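Cellulosomal scaffoldin (Acetivibrio cellulolyticus, PDB 3ZQW) is represented here by its family 3b carbohydrate-binding module, a calcium-containing beta sandwich that probably attaches a larger, probably cellulose-degrading protein to cellulose. Local coordinates at residues Asn5-Phe10 with Tyr133-Lys138; Phe57-Ser62 with Ile104-Arg109. All coordinates share one frame; numbering follows the deposited sequence. Where two conformers were deposited one is given.

Contact 1: Asn5-Phe10 with Tyr133-Lys138; sequences NLKVEF and YTSWDK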
# COMPACT_ATOMS: atom_id res chain seq x y z
N ASN A 5 -4.71 -7.14 -14.85
CA ASN A 5 -5.09 -8.30 -14.07
C ASN A 5 -4.24 -8.38 -12.83
O ASN A 5 -3.53 -9.36 -12.63
CB ASN A 5 -4.94 -9.60 -14.87
CG ASN A 5 -6.02 -9.78 -15.93
OD1 ASN A 5 -7.14 -9.31 -15.78
ND2 ASN A 5 -5.68 -10.47 -17.00
N LEU A 6 -4.33 -7.33 -12.01
CA LEU A 6 -3.61 -7.30 -10.75
C LEU A 6 -4.62 -7.37 -9.61
O LEU A 6 -5.37 -6.42 -9.37
CB LEU A 6 -2.76 -6.03 -10.62
CG LEU A 6 -1.77 -6.12 -9.47
CD1 LEU A 6 -0.63 -7.07 -9.85
CD2 LEU A 6 -1.26 -4.72 -9.14
N LYS A 7 -4.67 -8.51 -8.94
CA LYS A 7 -5.49 -8.68 -7.75
C LYS A 7 -4.68 -8.20 -6.55
O LYS A 7 -3.49 -8.50 -6.42
CB LYS A 7 -5.87 -10.14 -7.59
CG LYS A 7 -6.65 -10.46 -6.33
CD LYS A 7 -7.14 -11.90 -6.35
CE LYS A 7 -6.63 -12.68 -5.15
NZ LYS A 7 -6.97 -14.14 -5.18
N VAL A 8 -5.34 -7.45 -5.67
CA VAL A 8 -4.67 -6.85 -4.53
C VAL A 8 -5.34 -7.35 -3.27
O VAL A 8 -6.55 -7.25 -3.12
CB VAL A 8 -4.75 -5.31 -4.60
CG1 VAL A 8 -4.03 -4.70 -3.42
CG2 VAL A 8 -4.18 -4.80 -5.92
N GLU A 9 -4.55 -7.94 -2.39
CA GLU A 9 -4.97 -8.36 -1.08
C GLU A 9 -4.14 -7.59 -0.05
O GLU A 9 -3.03 -7.12 -0.36
CB GLU A 9 -4.76 -9.85 -0.88
CG GLU A 9 -5.54 -10.76 -1.81
CD GLU A 9 -4.98 -12.15 -1.71
OE1 GLU A 9 -4.01 -12.44 -2.42
OE2 GLU A 9 -5.45 -12.93 -0.86
N PHE A 10 -4.65 -7.51 1.17
CA PHE A 10 -4.06 -6.63 2.15
C PHE A 10 -4.37 -7.08 3.57
O PHE A 10 -5.45 -7.61 3.81
CB PHE A 10 -4.62 -5.21 1.95
CG PHE A 10 -4.00 -4.19 2.87
CD1 PHE A 10 -2.76 -3.65 2.58
CD2 PHE A 10 -4.62 -3.83 4.05
CE1 PHE A 10 -2.14 -2.79 3.45
CE2 PHE A 10 -3.99 -2.97 4.92
CZ PHE A 10 -2.76 -2.46 4.61
N TYR A 133 -4.05 -12.03 4.52
CA TYR A 133 -4.42 -11.32 3.30
C TYR A 133 -5.90 -11.48 2.96
O TYR A 133 -6.42 -12.59 2.92
CB TYR A 133 -3.58 -11.81 2.14
CG TYR A 133 -2.14 -11.38 2.27
CD1 TYR A 133 -1.80 -10.04 2.22
CD2 TYR A 133 -1.11 -12.30 2.47
CE1 TYR A 133 -0.51 -9.62 2.35
CE2 TYR A 133 0.21 -11.88 2.60
CZ TYR A 133 0.50 -10.52 2.54
OH TYR A 133 1.79 -10.04 2.67
N THR A 134 -6.49 -10.36 2.60
CA THR A 134 -7.89 -10.31 2.29
C THR A 134 -8.10 -9.31 1.16
O THR A 134 -7.40 -8.31 1.08
CB THR A 134 -8.61 -9.94 3.56
OG1 THR A 134 -8.17 -10.83 4.58
CG2 THR A 134 -10.09 -10.08 3.39
N SER A 135 -9.05 -9.61 0.27
CA SER A 135 -9.36 -8.72 -0.84
C SER A 135 -10.08 -7.48 -0.29
O SER A 135 -11.24 -7.51 0.19
CB SER A 135 -10.15 -9.48 -1.91
OG SER A 135 -9.42 -10.61 -2.37
N TRP A 136 -9.35 -6.38 -0.35
CA TRP A 136 -9.62 -5.17 0.39
C TRP A 136 -9.69 -4.01 -0.59
O TRP A 136 -8.69 -3.62 -1.19
CB TRP A 136 -8.49 -4.97 1.42
CG TRP A 136 -8.65 -3.90 2.43
CD1 TRP A 136 -7.75 -2.90 2.68
CD2 TRP A 136 -9.69 -3.76 3.42
NE1 TRP A 136 -8.17 -2.16 3.76
CE2 TRP A 136 -9.35 -2.65 4.21
CE3 TRP A 136 -10.86 -4.48 3.72
CZ2 TRP A 136 -10.14 -2.23 5.27
CZ3 TRP A 136 -11.65 -4.04 4.77
CH2 TRP A 136 -11.29 -2.93 5.53
N ASP A 137 -10.88 -3.44 -0.71
CA ASP A 137 -11.11 -2.37 -1.67
C ASP A 137 -10.83 -0.98 -1.11
O ASP A 137 -11.01 0.01 -1.80
CB ASP A 137 -12.51 -2.45 -2.30
CG ASP A 137 -13.62 -2.12 -1.34
OD1 ASP A 137 -13.34 -1.73 -0.19
OD2 ASP A 137 -14.79 -2.25 -1.76
N LYS A 138 -10.31 -0.92 0.12
CA LYS A 138 -10.00 0.35 0.77
C LYS A 138 -8.52 0.72 0.66
O LYS A 138 -8.12 1.77 1.16
CB LYS A 138 -10.43 0.34 2.23
CG LYS A 138 -11.89 0.03 2.44
CD LYS A 138 -12.78 0.96 1.69
CE LYS A 138 -14.27 0.70 1.98
NZ LYS A 138 -15.10 0.25 0.82
O HOH W 1 -6.80 -5.64 -1.19
O HOH W 2 -8.22 -12.56 -0.61
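The carbonyl oxygen T134 O accepts a hydrogen bond from F10 N at 2.9 Å, with an N-H...O angle of 144°, and E9 CA adds a weaker CA-H...O contact to it at 3.3 Å. The return bond is longer, T134 N to F10 O at 3.2 Å. This pair joins the short edge segment 134-135 antiparallel to strand 6-12 in one sheet of the CBM3 beta sandwich. The two side chains of F10 and T134 lie on the same sheet face. F10 holds CG anti to its amide nitrogen (chi1 -176°), which brings its ring beside W136; the planes are nearly parallel (14°) but slid apart, so overlap is slight and the closest atoms are F10 CD2 and W136 CD1 at 3.5 Å. The indole NE1 is hydrogen-bonded to S125 O. On the other face, the side chain of E9 crosses that of Y133 at about a right angle, with E9 OE2 3.7 Å from Y133 CB, while E9 OE1 forms a salt bridge with R27 NE of strand 24-30. A water then joins the two segments, donating to E9 OE2 at 2.8 Å and lying 2.9 Å from S135 OG.

Contact 2: Phe57-Ser62 with Ile104-Arg109; sequences FWCDWS and IEVQGR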
# COMPACT_ATOMS: atom_id res chain seq x y z
N PHE A 57 8.71 5.64 4.96
CA PHE A 57 8.31 4.26 4.67
C PHE A 57 9.54 3.41 4.47
O PHE A 57 10.49 3.80 3.79
CB PHE A 57 7.47 4.24 3.38
CG PHE A 57 7.13 2.86 2.88
CD1 PHE A 57 6.09 2.14 3.45
CD2 PHE A 57 7.86 2.26 1.88
CE1 PHE A 57 5.78 0.87 3.01
CE2 PHE A 57 7.54 0.99 1.43
CZ PHE A 57 6.52 0.30 2.00
N TRP A 58 9.50 2.21 5.05
CA TRP A 58 10.50 1.18 4.81
C TRP A 58 9.81 -0.05 4.28
O TRP A 58 8.84 -0.51 4.87
CB TRP A 58 11.22 0.83 6.11
CG TRP A 58 11.87 1.96 6.81
CD1 TRP A 58 13.12 2.46 6.60
CD2 TRP A 58 11.30 2.75 7.87
NE1 TRP A 58 13.36 3.51 7.46
CE2 TRP A 58 12.26 3.71 8.23
CE3 TRP A 58 10.07 2.75 8.52
CZ2 TRP A 58 12.03 4.64 9.25
CZ3 TRP A 58 9.83 3.69 9.51
CH2 TRP A 58 10.82 4.62 9.87
N CYS A 59 10.33 -0.62 3.20
CA CYS A 59 9.94 -1.96 2.79
C CYS A 59 10.91 -2.92 3.45
O CYS A 59 12.11 -2.87 3.19
CB CYS A 59 9.96 -2.12 1.28
SG CYS A 59 9.51 -3.82 0.79
N ASP A 60 10.42 -3.74 4.37
CA ASP A 60 11.28 -4.73 5.02
C ASP A 60 11.51 -5.96 4.19
O ASP A 60 12.58 -6.56 4.25
CB ASP A 60 10.69 -5.09 6.38
CG ASP A 60 10.60 -3.91 7.31
OD1 ASP A 60 11.55 -3.09 7.36
OD2 ASP A 60 9.58 -3.77 7.98
N TRP A 61 10.52 -6.32 3.38
CA TRP A 61 10.65 -7.53 2.59
C TRP A 61 9.69 -7.53 1.41
O TRP A 61 8.50 -7.23 1.56
CB TRP A 61 10.40 -8.77 3.46
CG TRP A 61 10.28 -10.00 2.64
CD1 TRP A 61 11.28 -10.63 1.94
CD2 TRP A 61 9.09 -10.74 2.40
NE1 TRP A 61 10.77 -11.72 1.27
CE2 TRP A 61 9.42 -11.81 1.54
CE3 TRP A 61 7.77 -10.61 2.82
CZ2 TRP A 61 8.48 -12.73 1.10
CZ3 TRP A 61 6.83 -11.52 2.39
CH2 TRP A 61 7.19 -12.57 1.54
N SER A 62 10.24 -7.89 0.25
CA SER A 62 9.46 -8.27 -0.90
C SER A 62 10.33 -9.19 -1.73
O SER A 62 11.52 -8.95 -1.84
CB SER A 62 9.07 -7.05 -1.74
OG SER A 62 8.31 -7.44 -2.88
N ILE A 104 3.35 -11.73 -5.43
CA ILE A 104 4.40 -11.24 -4.55
C ILE A 104 3.78 -10.53 -3.37
O ILE A 104 2.74 -9.88 -3.47
CB ILE A 104 5.36 -10.28 -5.27
CG1 ILE A 104 4.62 -9.08 -5.83
CG2 ILE A 104 6.18 -11.02 -6.34
CD1 ILE A 104 5.52 -7.94 -6.30
N GLU A 105 4.48 -10.61 -2.24
CA GLU A 105 4.15 -9.82 -1.06
C GLU A 105 4.99 -8.55 -1.04
O GLU A 105 6.13 -8.54 -1.52
CB GLU A 105 4.41 -10.63 0.21
CG GLU A 105 3.48 -11.85 0.33
CD GLU A 105 3.55 -12.60 1.66
OE1 GLU A 105 3.51 -11.98 2.74
OE2 GLU A 105 3.60 -13.86 1.61
N VAL A 106 4.43 -7.51 -0.44
CA VAL A 106 5.14 -6.28 -0.17
C VAL A 106 4.83 -5.91 1.28
O VAL A 106 3.70 -5.59 1.61
CB VAL A 106 4.67 -5.17 -1.11
CG1 VAL A 106 5.41 -3.90 -0.81
CG2 VAL A 106 4.87 -5.60 -2.58
N GLN A 107 5.85 -6.00 2.14
CA GLN A 107 5.68 -5.84 3.58
C GLN A 107 6.49 -4.64 4.04
O GLN A 107 7.69 -4.59 3.84
CB GLN A 107 6.16 -7.11 4.28
CG GLN A 107 6.12 -7.02 5.78
CD GLN A 107 6.32 -8.39 6.40
OE1 GLN A 107 5.71 -9.36 5.96
NE2 GLN A 107 7.19 -8.50 7.39
N GLY A 108 5.86 -3.69 4.68
CA GLY A 108 6.63 -2.58 5.18
C GLY A 108 5.92 -1.87 6.30
O GLY A 108 4.94 -2.35 6.86
N ARG A 109 6.51 -0.74 6.65
CA ARG A 109 6.15 0.03 7.83
C ARG A 109 6.35 1.49 7.52
O ARG A 109 7.21 1.84 6.72
CB ARG A 109 7.08 -0.28 9.06
CG ARG A 109 7.00 -1.70 9.58
CD ARG A 109 8.12 -1.90 10.59
NE ARG A 109 9.42 -1.83 9.94
CZ ARG A 109 10.33 -0.87 10.05
NH1 ARG A 109 10.19 0.14 10.91
NH2 ARG A 109 11.40 -0.92 9.27
O HOH W 3 8.06 -5.94 8.51
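R109 meets D60 side-on, NE bonding to OD2 at 2.8 Å and NH2 to OD1 at 2.9 Å. Both oxygens offer syn lone pairs, and the carboxylate and guanidinium planes differ by only 4°, so the paired bonds fix the rotation of both groups. A bend at chi3 (-67°) turns the arginine head back to reach D60. Its guanidinium is also nearly parallel to the W58 indole, though the approach of NH1 to CE3, at 3.5 Å, is oblique. D60 OD2 takes a further bond from a water, which in turn accepts from Q107 NE2; the other end of that amide, OE1, is bonded to K25 NZ.

D60 itself belongs to a classic beta bulge: D60 N and, more weakly, W61 N (3.3 Å) both point to Q107 O, and the register shifts by one between C59 and W61. Here edge strand 55-61 pairs antiparallel with 103-112 in the beta sandwich. Within the bulge, W61 has CG anti to its nitrogen (chi1 170°), and its six-membered ring reaches E105, with W61 CZ3 3.4 Å from E105 CB. The E105 carboxylate stands almost perpendicular to that ring, with CD in the ring plane at its edge; the polar partner of E105 OE1 is Y133 OH. S62 OG donates in the carbonyl plane to E105 O at 2.8 Å.

Contacts 1 and 2 sit at the two edges of one five-stranded antiparallel sheet, ordered 55-61, 103-112, 24-30, 6-12, 134-135, with their centres about 15 Å apart. Along the chain, contact 2 is nested within the loop that contact 1 closes. They meet directly: the side chain of Y133 lies against K25 and R27 of strand 24-30, and Y133 OH reaches E105 OE1, 2.6 Å away, a probable hydrogen bond. Strand 24-30 lies between the two and supplies a polar partner to each. The calcium site is nearer contact 1: the W136 side chain is about 9 Å from that of the calcium ligand D123 and about 13 Å from the ion, whereas contact 2 lies away from it.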